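Side-chain contacts in Emp46p (Saccharomyces cerevisiae, PDB 2A6V), which acts as a calcium-independent cargo receptor with a lectin-type carbohydrate recognition domain and is involved in the secretion of glycoproteins: residues E18-Q22 with Q23-S27; R116-D119 with K120-E123; V187-M190 with G191-F195. All coordinates share one frame; numbering follows the deposited sequence.

Contact 1 of 3, residues E18-Q22 with Q23-S27; sequences EVTDQ and QKELS. With K (potassium ion), chain D.
E18 and E25 meet through water: one molecule donates to E18 O and to E25 OE2, tying the carbonyl before the helix to the far oxygen of the carboxylate. V19 packs alongside the same carboxylate, the two side chains passing in opposite directions. Its two methyls divide the oxygens, CG1 being 3.8 Å from E25 OE1 and CG2 on OE2. At T20 the backbone takes over, since T20 N donates to E25 OE1 over 3.0 Å on the syn side; the T20 hydroxyl adds only a weak bond. D21 N reaches E25 OE1 at 3.1 Å from the anti side. Both N-H groups approach from the same face, so OE1 is gripped twice and the carboxylate is pinned across the chain.

D21 is the N-cap of helix 22-25. With CG anti to the backbone N (chi1 -172°), its OD2 turns over the first turn and accepts from K24 N at 3.2 Å, well above the carboxylate plane, and weakly from Q23 N. The reciprocal bond from D21 N goes to E25, one residue further on than in a classical capping box. OD1 makes a salt bridge with K24 NZ at 3.1 Å, and D21 O receives E25 N at 3.1 Å. Q22 O accepts from L26 N, while Q22 CG rests on L26 CD1 (3.7 Å).

This short helix lies at the surface. L26, just past its end, packs on L13 and P14, and P14 also touches V19 and E25. L26 O binds a potassium ion together with W29 O, where edge strand 29-33 begins.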
loop_
_atom_site.group_PDB
_atom_site.type_symbol
_atom_site.label_atom_id
_atom_site.label_comp_id
_atom_site.label_asym_id
_atom_site.label_seq_id
_atom_site.Cartn_x
_atom_site.Cartn_y
_atom_site.Cartn_z
ATOM N N GLU A 18 -5.382 7.088 -19.383
ATOM C CA GLU A 18 -6.517 7.093 -20.303
ATOM C C GLU A 18 -7.772 7.738 -19.717
ATOM O O GLU A 18 -8.775 7.869 -20.412
ATOM C CB GLU A 18 -6.839 5.667 -20.750
ATOM C CG GLU A 18 -5.774 5.060 -21.657
ATOM C CD GLU A 18 -5.921 3.560 -21.804
ATOM O OE1 GLU A 18 -4.882 2.867 -21.842
ATOM O OE2 GLU A 18 -7.066 3.066 -21.871
ATOM N N VAL A 19 -7.725 8.130 -18.451
ATOM C CA VAL A 19 -8.875 8.782 -17.823
ATOM C C VAL A 19 -9.254 10.030 -18.622
ATOM O O VAL A 19 -8.387 10.811 -19.001
ATOM C CB VAL A 19 -8.587 9.157 -16.352
ATOM C CG1 VAL A 19 -9.688 10.086 -15.786
ATOM C CG2 VAL A 19 -8.477 7.895 -15.479
ATOM N N THR A 20 -10.551 10.176 -18.907
ATOM C CA THR A 20 -11.114 11.395 -19.513
ATOM C C THR A 20 -12.092 12.112 -18.584
ATOM O O THR A 20 -12.345 13.307 -18.750
ATOM C CB THR A 20 -11.861 11.055 -20.800
ATOM O OG1 THR A 20 -12.932 10.149 -20.508
ATOM C CG2 THR A 20 -10.974 10.310 -21.783
ATOM N N ASP A 21 -12.662 11.370 -17.630
ATOM C CA ASP A 21 -13.619 11.900 -16.667
ATOM C C ASP A 21 -13.196 11.432 -15.275
ATOM O O ASP A 21 -13.592 10.365 -14.815
ATOM C CB ASP A 21 -15.039 11.425 -17.015
ATOM C CG ASP A 21 -16.121 12.106 -16.173
ATOM O OD1 ASP A 21 -17.283 12.203 -16.657
ATOM O OD2 ASP A 21 -15.913 12.573 -15.034
ATOM N N GLN A 22 -12.387 12.255 -14.615
ATOM C CA GLN A 22 -11.834 11.953 -13.298
ATOM C C GLN A 22 -12.903 11.523 -12.296
ATOM O O GLN A 22 -12.718 10.592 -11.518
ATOM C CB GLN A 22 -11.121 13.201 -12.769
ATOM C CG GLN A 22 -10.434 13.034 -11.428
ATOM C CD GLN A 22 -9.034 13.645 -11.391
ATOM O OE1 GLN A 22 -8.454 13.953 -12.434
ATOM N NE2 GLN A 22 -8.489 13.807 -10.187
ATOM N N GLN A 23 -14.026 12.222 -12.321
ATOM C CA GLN A 23 -15.057 12.024 -11.328
ATOM C C GLN A 23 -15.735 10.663 -11.500
ATOM O O GLN A 23 -15.962 9.950 -10.521
ATOM C CB GLN A 23 -16.070 13.156 -11.414
ATOM C CG GLN A 23 -17.053 13.185 -10.278
ATOM C CD GLN A 23 -17.599 14.569 -10.045
ATOM O OE1 GLN A 23 -18.196 15.170 -10.955
ATOM N NE2 GLN A 23 -17.388 15.096 -8.844
ATOM N N LYS A 24 -16.023 10.282 -12.742
ATOM C CA LYS A 24 -16.694 9.014 -13.012
ATOM C C LYS A 24 -15.778 7.813 -12.782
ATOM O O LYS A 24 -16.154 6.851 -12.115
ATOM C CB LYS A 24 -17.229 8.989 -14.441
ATOM C CG LYS A 24 -17.910 7.677 -14.844
ATOM C CD LYS A 24 -18.860 7.807 -16.047
ATOM C CE LYS A 24 -18.690 9.113 -16.850
ATOM N NZ LYS A 24 -19.628 10.191 -16.371
ATOM N N GLU A 25 -14.565 7.877 -13.326
ATOM C CA GLU A 25 -13.713 6.700 -13.368
ATOM C C GLU A 25 -13.004 6.473 -12.042
ATOM O O GLU A 25 -12.513 5.386 -11.813
ATOM C CB GLU A 25 -12.708 6.787 -14.530
ATOM C CG GLU A 25 -13.370 6.975 -15.894
ATOM C CD GLU A 25 -12.364 7.233 -16.997
ATOM O OE1 GLU A 25 -12.458 8.304 -17.632
ATOM O OE2 GLU A 25 -11.478 6.375 -17.205
ATOM N N LEU A 26 -12.982 7.482 -11.172
ATOM C CA LEU A 26 -12.402 7.323 -9.833
ATOM C C LEU A 26 -13.447 7.330 -8.722
ATOM O O LEU A 26 -13.131 7.544 -7.564
ATOM C CB LEU A 26 -11.344 8.403 -9.580
ATOM C CG LEU A 26 -10.137 8.408 -10.524
ATOM C CD1 LEU A 26 -9.335 9.696 -10.314
ATOM C CD2 LEU A 26 -9.301 7.187 -10.276
ATOM N N SER A 27 -14.704 7.082 -9.069
ATOM C CA SER A 27 -15.798 7.182 -8.097
ATOM C C SER A 27 -15.712 6.237 -6.911
ATOM O O SER A 27 -16.213 6.544 -5.839
ATOM C CB SER A 27 -17.148 7.012 -8.814
ATOM O OG SER A 27 -17.338 5.685 -9.229
HETATM K K K D . -13.118 9.905 -6.107
HETATM O O HOH W 1 -11.427 6.500 -20.238
HETATM O O HOH W 2 -18.286 13.502 -13.912
HETATM O O HOH W 3 -15.252 10.878 -3.951
HETATM O O HOH W 4 -11.675 11.797 -7.810
#

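Contact 2 of 3, residues R116-D119 with K120-E123; sequences RLDD and KLGE
D118 and L121 face each other across a tight hairpin turn, with D118 OD2 receiving L121 N at 2.9 Å on its anti lone pair in a nearly straight bond (165°). K120 N reaches the same oxygen at 3.0 Å from above the carboxylate plane, which makes this an Asx turn. With chi1 at 177°, CG stands beside the carbonyl carbon, directing the carboxylate back over the turn; L121 CG then packs on OD2. Paired backbone bonds close the hairpin, D118 N to G122 O at 2.9 Å and G122 N to D118 O at 3.0 Å. The positive phi of G122 (72°) is one that glycine adopts readily.

L117 and E123 touch more loosely, side by side as a non-hydrogen-bonded pair with L117 CD2 3.9 Å from E123 CG, but the E123 carboxylate is held by a salt bridge to R78 and by the backbone N-H groups of Y151 and Q152. K120, also loose, runs extended into the exposed side alongside D119.

R116 folds its guanidinium over D118 CA and extends NH2 to two acids, 3.0 Å to D119 OD1 and 3.4 Å to D118 OD1, both as weak bonds within salt bridges. The buried D118 therefore has one oxygen held by two backbone N-H groups and the other near an arginine, an environment that would favour its ionised form and hold its carboxylate in place beside Y128.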
loop_
_atom_site.group_PDB
_atom_site.type_symbol
_atom_site.label_atom_id
_atom_site.label_comp_id
_atom_site.label_asym_id
_atom_site.label_seq_id
_atom_site.Cartn_x
_atom_site.Cartn_y
_atom_site.Cartn_z
ATOM N N ARG A 116 10.310 1.947 3.350
ATOM C CA ARG A 116 10.943 3.065 4.042
ATOM C C ARG A 116 12.399 2.729 4.289
ATOM O O ARG A 116 12.867 1.656 3.903
ATOM C CB ARG A 116 10.229 3.380 5.359
ATOM C CG ARG A 116 10.513 2.459 6.531
ATOM C CD ARG A 116 10.354 3.144 7.894
ATOM N NE ARG A 116 10.688 2.243 8.992
ATOM C CZ ARG A 116 11.183 2.633 10.157
ATOM N NH1 ARG A 116 11.391 3.928 10.407
ATOM N NH2 ARG A 116 11.486 1.724 11.082
ATOM N N LEU A 117 13.098 3.668 4.904
ATOM C CA LEU A 117 14.424 3.403 5.443
ATOM C C LEU A 117 14.237 2.910 6.857
ATOM O O LEU A 117 14.051 3.691 7.802
ATOM C CB LEU A 117 15.285 4.657 5.376
ATOM C CG LEU A 117 15.365 5.328 4.007
ATOM C CD1 LEU A 117 16.367 6.415 4.000
ATOM C CD2 LEU A 117 15.664 4.344 2.915
ATOM N N ASP A 118 14.204 1.599 6.997
ATOM C CA ASP A 118 14.059 1.016 8.305
ATOM C C ASP A 118 15.292 1.368 9.131
ATOM O O ASP A 118 16.379 1.524 8.598
ATOM C CB ASP A 118 13.886 -0.485 8.175
ATOM C CG ASP A 118 13.804 -1.161 9.505
ATOM O OD1 ASP A 118 12.715 -1.260 10.074
ATOM O OD2 ASP A 118 14.817 -1.617 10.056
ATOM N N ASP A 119 15.114 1.554 10.430
ATOM C CA ASP A 119 16.227 2.124 11.204
ATOM C C ASP A 119 17.391 1.173 11.314
ATOM O O ASP A 119 18.498 1.610 11.572
ATOM C CB ASP A 119 15.804 2.634 12.569
ATOM C CG ASP A 119 14.999 1.656 13.335
ATOM O OD1 ASP A 119 13.791 1.461 13.003
ATOM O OD2 ASP A 119 15.463 1.112 14.356
ATOM N N LYS A 120 17.147 -0.115 11.104
ATOM C CA LYS A 120 18.233 -1.100 11.137
ATOM C C LYS A 120 18.502 -1.814 9.814
ATOM O O LYS A 120 19.654 -2.172 9.535
ATOM C CB LYS A 120 18.000 -2.090 12.269
ATOM C CG LYS A 120 18.152 -1.421 13.642
ATOM C CD LYS A 120 17.900 -2.370 14.770
ATOM C CE LYS A 120 18.167 -1.687 16.124
ATOM N NZ LYS A 120 17.906 -2.635 17.251
ATOM N N LEU A 121 17.477 -2.013 8.985
ATOM C CA LEU A 121 17.671 -2.643 7.660
ATOM C C LEU A 121 18.048 -1.662 6.558
ATOM O O LEU A 121 18.578 -2.042 5.490
ATOM C CB LEU A 121 16.396 -3.326 7.212
ATOM C CG LEU A 121 15.853 -4.475 8.042
ATOM C CD1 LEU A 121 14.464 -4.853 7.530
ATOM C CD2 LEU A 121 16.786 -5.645 7.996
ATOM N N GLY A 122 17.701 -0.402 6.763
ATOM C CA GLY A 122 17.737 0.570 5.703
ATOM C C GLY A 122 16.605 0.324 4.714
ATOM O O GLY A 122 15.521 -0.106 5.080
ATOM N N GLU A 123 16.917 0.590 3.458
ATOM C CA GLU A 123 15.968 0.594 2.345
ATOM C C GLU A 123 15.334 -0.787 2.190
ATOM O O GLU A 123 16.015 -1.775 1.904
ATOM C CB GLU A 123 16.734 1.001 1.108
ATOM C CG GLU A 123 15.923 1.726 0.082
ATOM C CD GLU A 123 16.755 2.335 -1.038
ATOM O OE1 GLU A 123 16.109 2.755 -2.005
ATOM O OE2 GLU A 123 18.014 2.383 -0.989
#

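Contact 3 of 3, residues V187-M190 with G191-F195; sequences VKFM and GSSPF
S193 OG stands 2.7 Å from F189 O; it also hydrogen-bonds Q91 OE1, and its one proton cannot serve both at once, so the F189 O bond is not settled. The OG occupies the position between backbone N and carbonyl carbon (chi1 72°), which turns it back over the preceding turn and places it at the edge of the F189 ring, in the ring plane. F189 O also accepts S192 N, at 3.4 Å and weakly. One residue earlier, G191 N donates to K188 O over 3.1 Å from above the carbonyl plane. The bonds from G191 N and S192 N each span three residues, and the backbone angles of F189, M190 and G191 are those of two overlapping type I turns. K188 NZ bonds R185 O.

In the concanavalin-like beta sandwich, the loop carrying these turns passes from strand 179-184 of one sheet to strand 196-202 of the other. Its apolar side turns inward at M190 and F195, which both touch L89 of strand 84-90; M190 also meets L172.

M190 covers one face of the F195 ring. CG makes a CH-pi contact 3.6 Å from the ring centroid, and CB comes 3.4 Å from F195 CE1. Because the chain bends at chi2 (93°), SD, 5.2 Å from that centroid in an oblique Met-aromatic contact, lies instead over one face of the F189 ring, 3.5 Å above its plane and a little off centre. The F189 and F195 side chains cross at about a right angle, F189 CE1 being 4.1 Å from F195 CB.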
loop_
_atom_site.group_PDB
_atom_site.type_symbol
_atom_site.label_atom_id
_atom_site.label_comp_id
_atom_site.label_asym_id
_atom_site.label_seq_id
_atom_site.Cartn_x
_atom_site.Cartn_y
_atom_site.Cartn_z
ATOM N N VAL A 187 -1.130 -13.981 8.333
ATOM C CA VAL A 187 -2.216 -13.050 8.031
ATOM C C VAL A 187 -3.441 -13.878 7.623
ATOM O O VAL A 187 -3.458 -14.478 6.549
ATOM C CB VAL A 187 -1.826 -12.043 6.913
ATOM C CG1 VAL A 187 -2.791 -10.860 6.896
ATOM C CG2 VAL A 187 -0.394 -11.547 7.083
ATOM N N LYS A 188 -4.452 -13.919 8.486
ATOM C CA LYS A 188 -5.633 -14.743 8.239
ATOM C C LYS A 188 -6.944 -13.964 8.165
ATOM O O LYS A 188 -7.942 -14.491 7.694
ATOM C CB LYS A 188 -5.762 -15.807 9.327
ATOM C CG LYS A 188 -4.659 -16.835 9.301
ATOM C CD LYS A 188 -4.765 -17.786 10.479
ATOM C CE LYS A 188 -3.395 -18.165 11.023
ATOM N NZ LYS A 188 -2.802 -19.277 10.234
ATOM N N PHE A 189 -6.970 -12.721 8.638
ATOM C CA PHE A 189 -8.248 -12.022 8.759
ATOM C C PHE A 189 -8.990 -11.796 7.435
ATOM O O PHE A 189 -10.218 -11.688 7.429
ATOM C CB PHE A 189 -8.091 -10.713 9.547
ATOM C CG PHE A 189 -7.369 -9.628 8.806
ATOM C CD1 PHE A 189 -8.061 -8.748 7.996
ATOM C CD2 PHE A 189 -5.995 -9.466 8.950
ATOM C CE1 PHE A 189 -7.400 -7.739 7.330
ATOM C CE2 PHE A 189 -5.333 -8.463 8.268
ATOM C CZ PHE A 189 -6.042 -7.599 7.467
ATOM N N MET A 190 -8.270 -11.745 6.314
ATOM C CA MET A 190 -8.912 -11.478 5.029
ATOM C C MET A 190 -9.731 -12.655 4.508
ATOM O O MET A 190 -10.541 -12.482 3.606
ATOM C CB MET A 190 -7.887 -11.112 3.951
ATOM C CG MET A 190 -7.137 -9.835 4.208
ATOM S SD MET A 190 -5.606 -10.144 5.046
ATOM C CE MET A 190 -4.622 -11.027 3.781
ATOM N N GLY A 191 -9.495 -13.852 5.036
ATOM C CA GLY A 191 -10.245 -15.019 4.611
ATOM C C GLY A 191 -11.700 -14.968 5.050
ATOM O O GLY A 191 -12.576 -15.508 4.363
ATOM N N SER A 192 -11.958 -14.289 6.165
ATOM C CA SER A 192 -13.236 -14.391 6.870
ATOM C C SER A 192 -13.846 -13.048 7.294
ATOM O O SER A 192 -14.777 -13.010 8.103
ATOM C CB SER A 192 -13.037 -15.263 8.109
ATOM O OG SER A 192 -12.092 -14.685 9.004
ATOM N N SER A 193 -13.337 -11.945 6.756
ATOM C CA SER A 193 -13.885 -10.633 7.086
ATOM C C SER A 193 -13.700 -9.675 5.917
ATOM O O SER A 193 -12.733 -9.802 5.153
ATOM C CB SER A 193 -13.215 -10.066 8.338
ATOM O OG SER A 193 -11.876 -9.661 8.070
ATOM N N PRO A 194 -14.624 -8.730 5.750
ATOM C CA PRO A 194 -14.422 -7.667 4.756
ATOM C C PRO A 194 -13.254 -6.791 5.199
ATOM O O PRO A 194 -12.992 -6.673 6.389
ATOM C CB PRO A 194 -15.745 -6.886 4.794
ATOM C CG PRO A 194 -16.725 -7.796 5.460
ATOM C CD PRO A 194 -15.917 -8.588 6.452
ATOM N N PHE A 195 -12.542 -6.200 4.252
ATOM C CA PHE A 195 -11.434 -5.333 4.599
ATOM C C PHE A 195 -11.274 -4.217 3.577
ATOM O O PHE A 195 -11.800 -4.271 2.466
ATOM C CB PHE A 195 -10.135 -6.132 4.774
ATOM C CG PHE A 195 -9.782 -6.965 3.584
ATOM C CD1 PHE A 195 -10.281 -8.260 3.449
ATOM C CD2 PHE A 195 -8.986 -6.450 2.578
ATOM C CE1 PHE A 195 -9.981 -9.018 2.337
ATOM C CE2 PHE A 195 -8.679 -7.212 1.472
ATOM C CZ PHE A 195 -9.180 -8.504 1.351
#

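The three contacts are separate local turns on the periphery of one lectin domain, following each other along the chain without touching. Contacts 1 and 2 lie on opposite sides of the chain's centre, their own centres about 36 Å apart; contact 3 is about 30 Å from contact 1 and about 28 Å from contact 2, centre to centre. Two relate to different potassium ions. Contact 1 supplies a backbone ligand to one, with W29. Contact 2 borders the site of Y128, I138, E139 and S141: the side chain of D118 is about 5 Å from that ion, without binding it. Contact 3 is more remote, the F189 side chain lying about 10 Å from that of Y128.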